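Local coordinates for aminotransferase (Streptomyces pactum, PDB 4ZM4), which is a class-III aminotransferase-family protein that binds pyridoxal phosphate in a homodimer of fold-type I architecture, at residues L277-A289 with N314-I328. The protein carries 1 engineered substitution. Residues are numbered along the deposited sequence; the frame is centred on the assembly and turned at random.
Sequences LSRVMGGGFPVAA and NHAALRAVVAMLGKI. Engineered in segment 277-289: R279 (natural residue Lys). With P3B ((3E,4R,5R)-4,5-dihydroxy-3-{[(Z)-{3-hydroxy-2-methyl-5-[(phosphonooxy)methyl]pyridin-4(1H)-ylidene}methyl]imino}cyclohex-1-ene-1-carboxylic acid), chain H.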
loop_
_atom_site.group_PDB
_atom_site.type_symbol
_atom_site.label_atom_id
_atom_site.label_comp_id
_atom_site.label_asym_id
_atom_site.label_seq_id
_atom_site.Cartn_x
_atom_site.Cartn_y
_atom_site.Cartn_z
ATOM N N LEU B 277 7.478 4.961 9.399
ATOM C CA LEU B 277 6.441 4.629 10.398
ATOM C C LEU B 277 5.246 3.961 9.768
ATOM O O LEU B 277 4.945 4.210 8.582
ATOM C CB LEU B 277 5.979 5.900 11.087
ATOM C CG LEU B 277 7.045 6.756 11.776
ATOM C CD1 LEU B 277 6.455 8.131 12.104
ATOM C CD2 LEU B 277 7.579 6.095 13.014
ATOM N N SER B 278 4.556 3.126 10.545
ATOM C CA SER B 278 3.290 2.492 10.141
ATOM C C SER B 278 2.656 1.832 11.387
ATOM O O SER B 278 2.929 2.237 12.500
ATOM C CB SER B 278 3.520 1.474 9.030
ATOM O OG SER B 278 2.318 0.958 8.505
ATOM N N ARG B 279 1.800 0.845 11.209
ATOM C CA ARG B 279 1.373 -0.070 12.294
ATOM C C ARG B 279 0.635 0.610 13.427
ATOM O O ARG B 279 -0.556 0.836 13.305
ATOM C CB ARG B 279 2.542 -0.883 12.840
ATOM C CG ARG B 279 3.265 -1.670 11.791
ATOM C CD ARG B 279 2.555 -2.928 11.360
ATOM N NE ARG B 279 3.070 -3.262 10.042
ATOM C CZ ARG B 279 3.934 -4.230 9.742
ATOM N NH1 ARG B 279 4.435 -5.072 10.653
ATOM N NH2 ARG B 279 4.289 -4.352 8.470
ATOM N N VAL B 280 1.319 0.910 14.532
ATOM C CA VAL B 280 0.667 1.500 15.696
ATOM C C VAL B 280 0.097 2.860 15.279
ATOM O O VAL B 280 -0.974 3.274 15.746
ATOM C CB VAL B 280 1.627 1.660 16.903
ATOM C CG1 VAL B 280 0.967 2.449 18.021
ATOM C CG2 VAL B 280 2.061 0.302 17.413
ATOM N N MET B 281 0.802 3.538 14.379
ATOM C CA MET B 281 0.422 4.891 13.946
ATOM C C MET B 281 -1.024 4.971 13.502
ATOM O O MET B 281 -1.708 5.881 13.872
ATOM C CB MET B 281 1.343 5.359 12.802
ATOM C CG MET B 281 1.245 6.848 12.488
ATOM S SD MET B 281 2.438 7.283 11.217
ATOM C CE MET B 281 1.604 6.619 9.756
ATOM N N GLY B 282 -1.469 4.016 12.694
ATOM C CA GLY B 282 -2.814 4.002 12.177
ATOM C C GLY B 282 -3.757 3.007 12.826
ATOM O O GLY B 282 -4.867 2.829 12.343
ATOM N N GLY B 283 -3.330 2.346 13.903
ATOM C CA GLY B 283 -4.164 1.395 14.646
ATOM C C GLY B 283 -4.769 0.257 13.850
ATOM O O GLY B 283 -5.864 -0.238 14.168
ATOM N N GLY B 284 -4.061 -0.170 12.821
ATOM C CA GLY B 284 -4.573 -1.208 11.914
ATOM C C GLY B 284 -5.138 -0.733 10.594
ATOM O O GLY B 284 -5.394 -1.557 9.729
ATOM N N PHE B 285 -5.369 0.570 10.428
ATOM C CA PHE B 285 -5.790 1.082 9.134
ATOM C C PHE B 285 -4.577 1.044 8.198
ATOM O O PHE B 285 -3.456 1.372 8.634
ATOM C CB PHE B 285 -6.330 2.522 9.246
ATOM C CG PHE B 285 -7.072 3.001 8.024
ATOM C CD1 PHE B 285 -6.382 3.502 6.911
ATOM C CD2 PHE B 285 -8.449 2.950 7.966
ATOM C CE1 PHE B 285 -7.061 3.948 5.787
ATOM C CE2 PHE B 285 -9.151 3.394 6.843
ATOM C CZ PHE B 285 -8.445 3.899 5.753
ATOM N N PRO B 286 -4.778 0.705 6.921
ATOM C CA PRO B 286 -3.577 0.699 6.073
ATOM C C PRO B 286 -3.004 2.096 5.809
ATOM O O PRO B 286 -3.583 2.883 5.040
ATOM C CB PRO B 286 -4.046 0.022 4.791
ATOM C CG PRO B 286 -5.449 -0.383 5.041
ATOM C CD PRO B 286 -5.981 0.422 6.160
ATOM N N VAL B 287 -1.919 2.414 6.510
ATOM C CA VAL B 287 -1.278 3.724 6.446
ATOM C C VAL B 287 0.147 3.627 6.946
ATOM O O VAL B 287 0.460 2.813 7.786
ATOM C CB VAL B 287 -2.050 4.793 7.258
ATOM C CG1 VAL B 287 -2.075 4.458 8.735
ATOM C CG2 VAL B 287 -1.466 6.189 7.047
ATOM N N ALA B 288 1.018 4.432 6.346
ATOM C CA ALA B 288 2.421 4.492 6.692
ATOM C C ALA B 288 2.916 5.902 6.380
ATOM O O ALA B 288 2.196 6.700 5.787
ATOM C CB ALA B 288 3.217 3.491 5.874
ATOM N N ALA B 289 4.126 6.208 6.815
ATOM C CA ALA B 289 4.737 7.499 6.539
ATOM C C ALA B 289 6.244 7.358 6.561
ATOM O O ALA B 289 6.793 6.470 7.218
ATOM C CB ALA B 289 4.295 8.535 7.593
ATOM N N ASN B 314 -4.957 9.589 2.485
ATOM C CA ASN B 314 -6.389 9.803 2.355
ATOM C C ASN B 314 -6.974 10.177 3.706
ATOM O O ASN B 314 -6.360 9.966 4.753
ATOM C CB ASN B 314 -7.095 8.555 1.747
ATOM C CG ASN B 314 -7.012 7.332 2.638
ATOM O OD1 ASN B 314 -7.836 7.145 3.562
ATOM N ND2 ASN B 314 -6.046 6.460 2.361
ATOM N N HIS B 315 -8.194 10.700 3.696
ATOM C CA HIS B 315 -8.750 11.338 4.890
ATOM C C HIS B 315 -9.093 10.337 5.989
ATOM O O HIS B 315 -8.858 10.622 7.165
ATOM C CB HIS B 315 -9.974 12.191 4.547
ATOM C CG HIS B 315 -9.816 13.010 3.307
ATOM N ND1 HIS B 315 -8.643 13.633 2.980
ATOM C CD2 HIS B 315 -10.676 13.262 2.286
ATOM C CE1 HIS B 315 -8.777 14.241 1.808
ATOM N NE2 HIS B 315 -9.999 14.028 1.363
ATOM N N ALA B 316 -9.610 9.171 5.615
ATOM C CA ALA B 316 -9.811 8.093 6.591
ATOM C C ALA B 316 -8.510 7.670 7.255
ATOM O O ALA B 316 -8.432 7.628 8.488
ATOM C CB ALA B 316 -10.466 6.884 5.952
ATOM N N ALA B 317 -7.476 7.407 6.463
ATOM C CA ALA B 317 -6.170 7.032 7.013
ATOM C C ALA B 317 -5.616 8.083 7.981
ATOM O O ALA B 317 -5.151 7.741 9.074
ATOM C CB ALA B 317 -5.147 6.797 5.897
ATOM N N LEU B 318 -5.669 9.347 7.599
ATOM C CA LEU B 318 -5.171 10.417 8.473
ATOM C C LEU B 318 -6.086 10.695 9.686
ATOM O O LEU B 318 -5.600 11.033 10.767
ATOM C CB LEU B 318 -4.876 11.689 7.674
ATOM C CG LEU B 318 -3.835 11.473 6.571
ATOM C CD1 LEU B 318 -3.307 12.815 6.064
ATOM C CD2 LEU B 318 -2.665 10.599 7.028
ATOM N N ARG B 319 -7.381 10.453 9.554
ATOM C CA ARG B 319 -8.246 10.449 10.741
ATOM C C ARG B 319 -7.790 9.371 11.736
ATOM O O ARG B 319 -7.757 9.589 12.959
ATOM C CB ARG B 319 -9.713 10.254 10.331
ATOM C CG ARG B 319 -10.724 10.520 11.440
ATOM C CD ARG B 319 -10.780 11.990 11.849
ATOM N NE ARG B 319 -11.688 12.174 12.967
ATOM C CZ ARG B 319 -12.995 12.359 12.859
ATOM N NH1 ARG B 319 -13.590 12.431 11.680
ATOM N NH2 ARG B 319 -13.722 12.476 13.944
ATOM N N ALA B 320 -7.450 8.183 11.223
ATOM C CA ALA B 320 -6.970 7.117 12.089
ATOM C C ALA B 320 -5.657 7.523 12.794
ATOM O O ALA B 320 -5.469 7.222 13.956
ATOM C CB ALA B 320 -6.787 5.824 11.298
ATOM N N VAL B 321 -4.756 8.194 12.076
ATOM C CA VAL B 321 -3.494 8.616 12.674
ATOM C C VAL B 321 -3.797 9.619 13.771
ATOM O O VAL B 321 -3.258 9.513 14.873
ATOM C CB VAL B 321 -2.507 9.217 11.637
ATOM C CG1 VAL B 321 -1.305 9.868 12.293
ATOM C CG2 VAL B 321 -2.020 8.147 10.663
ATOM N N VAL B 322 -4.673 10.571 13.487
ATOM C CA VAL B 322 -5.042 11.608 14.466
ATOM C C VAL B 322 -5.685 11.031 15.723
ATOM O O VAL B 322 -5.330 11.387 16.844
ATOM C CB VAL B 322 -5.969 12.657 13.816
ATOM C CG1 VAL B 322 -6.666 13.527 14.882
ATOM C CG2 VAL B 322 -5.175 13.516 12.829
ATOM N N ALA B 323 -6.628 10.126 15.536
ATOM C CA ALA B 323 -7.283 9.479 16.683
ATOM C C ALA B 323 -6.299 8.611 17.487
ATOM O O ALA B 323 -6.314 8.633 18.716
ATOM C CB ALA B 323 -8.471 8.638 16.221
ATOM N N MET B 324 -5.425 7.882 16.792
ATOM C CA MET B 324 -4.556 6.920 17.464
ATOM C C MET B 324 -3.453 7.641 18.171
ATOM O O MET B 324 -3.193 7.386 19.349
ATOM C CB MET B 324 -3.984 5.926 16.463
ATOM C CG MET B 324 -3.169 4.807 17.076
ATOM S SD MET B 324 -4.076 3.739 18.221
ATOM C CE MET B 324 -2.924 2.358 18.353
ATOM N N LEU B 325 -2.798 8.566 17.477
ATOM C CA LEU B 325 -1.700 9.298 18.106
ATOM C C LEU B 325 -2.242 10.294 19.154
ATOM O O LEU B 325 -1.580 10.537 20.160
ATOM C CB LEU B 325 -0.829 9.989 17.070
ATOM C CG LEU B 325 -0.057 9.113 16.079
ATOM C CD1 LEU B 325 0.928 9.922 15.250
ATOM C CD2 LEU B 325 0.675 7.994 16.795
ATOM N N GLY B 326 -3.440 10.840 18.926
ATOM C CA GLY B 326 -4.133 11.643 19.928
ATOM C C GLY B 326 -4.400 10.880 21.195
ATOM O O GLY B 326 -4.067 11.343 22.296
ATOM N N LYS B 327 -4.921 9.670 21.048
ATOM C CA LYS B 327 -5.109 8.773 22.201
ATOM C C LYS B 327 -3.814 8.462 22.963
ATOM O O LYS B 327 -3.784 8.568 24.200
ATOM C CB LYS B 327 -5.742 7.456 21.773
ATOM C CG LYS B 327 -5.895 6.451 22.886
ATOM C CD LYS B 327 -6.869 5.352 22.513
ATOM C CE LYS B 327 -6.928 4.297 23.592
ATOM N NZ LYS B 327 -7.832 3.195 23.158
ATOM N N ILE B 328 -2.766 8.074 22.237
ATOM C CA ILE B 328 -1.463 7.754 22.865
ATOM C C ILE B 328 -0.877 8.967 23.636
ATOM O O ILE B 328 -0.359 8.846 24.754
ATOM C CB ILE B 328 -0.444 7.290 21.815
ATOM C CG1 ILE B 328 -0.816 5.900 21.299
ATOM C CG2 ILE B 328 0.979 7.292 22.385
ATOM C CD1 ILE B 328 0.002 5.453 20.098
HETATM O OAH P3B H . 4.538 -3.643 3.491
HETATM P PBA P3B H . 4.080 -3.626 5.008
HETATM O OAI P3B H . 3.690 -5.049 5.274
HETATM O OAC P3B H . 2.910 -2.697 5.285
HETATM O OAQ P3B H . 5.508 -3.228 5.783
HETATM C CAM P3B H . 6.808 -3.760 5.368
HETATM C CAV P3B H . 7.613 -3.746 6.480
HETATM C CAL P3B H . 8.553 -2.729 6.567
HETATM N NAP P3B H . 9.349 -2.664 7.704
HETATM C CAU P3B H . 9.206 -3.572 8.728
HETATM C CAA P3B H . 10.015 -3.522 9.832
HETATM C CAW P3B H . 8.334 -4.563 8.626
HETATM O OAE P3B H . 8.245 -5.423 9.666
HETATM C CAX P3B H . 7.473 -4.690 7.534
HETATM C CAJ P3B H . 6.542 -5.784 7.455
HETATM N NAO P3B H . 6.567 -6.823 8.357
HETATM C CAT P3B H . 5.767 -7.928 8.227
HETATM C CAK P3B H . 4.961 -8.244 7.098
HETATM C CAS P3B H . 4.222 -9.415 6.965
HETATM C CAR P3B H . 3.392 -9.656 5.855
HETATM O OAD P3B H . 2.651 -10.650 5.782
HETATM O OAB P3B H . 3.406 -8.957 4.871
HETATM C CAN P3B H . 4.035 -10.240 8.004
HETATM C CAY P3B H . 4.742 -9.945 9.336
HETATM O OAF P3B H . 5.162 -11.256 9.761
HETATM C CAZ P3B H . 5.923 -8.892 9.284
HETATM O OAG P3B H . 6.315 -8.272 10.563
#
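The loop within 277-289 comes closest to helix 315-328 where G282 and V321 pass with their CA atoms 4.7 Å apart. This loop joins two antiparallel strands of the large mixed sheet in a fold-type I PLP enzyme; it carries the engineered R279 beside P3B on one side and meets the helix on the other. A type I' turn from G282 to F285 reverses the chain, and G283 and G284 supply its positive phi angles. No hydrogen bond spans the segments. Instead, M281 O receives the CA-H of V321 almost head-on, 175° at the hydrogen, with CA and O 3.5 Å apart.

F285 reaches the first helical turn, its CG anti to the backbone N (chi1 -167°). One ring face lies against the A316-A317 backbone, and CE1 is 3.4 Å from A317 CB while CZ touches A316 CB. P286 CD lies near the rim of the opposite face, and the ring also meets F285 of the second subunit. N314 caps this helix, its OD1 accepting from A317 N at 2.9 Å from above the carbonyl plane, while ND2 hydrogen-bonds to Y311 O of the same chain. Further along, V287 CG2 touches both A317 CB and V321 CG2, and M281 CG packs on both methyls of V321. At the far end the side chains of V280 and M324 cross at about a right angle, and V280 CG1 sits 3.8 Å from I328 CD1.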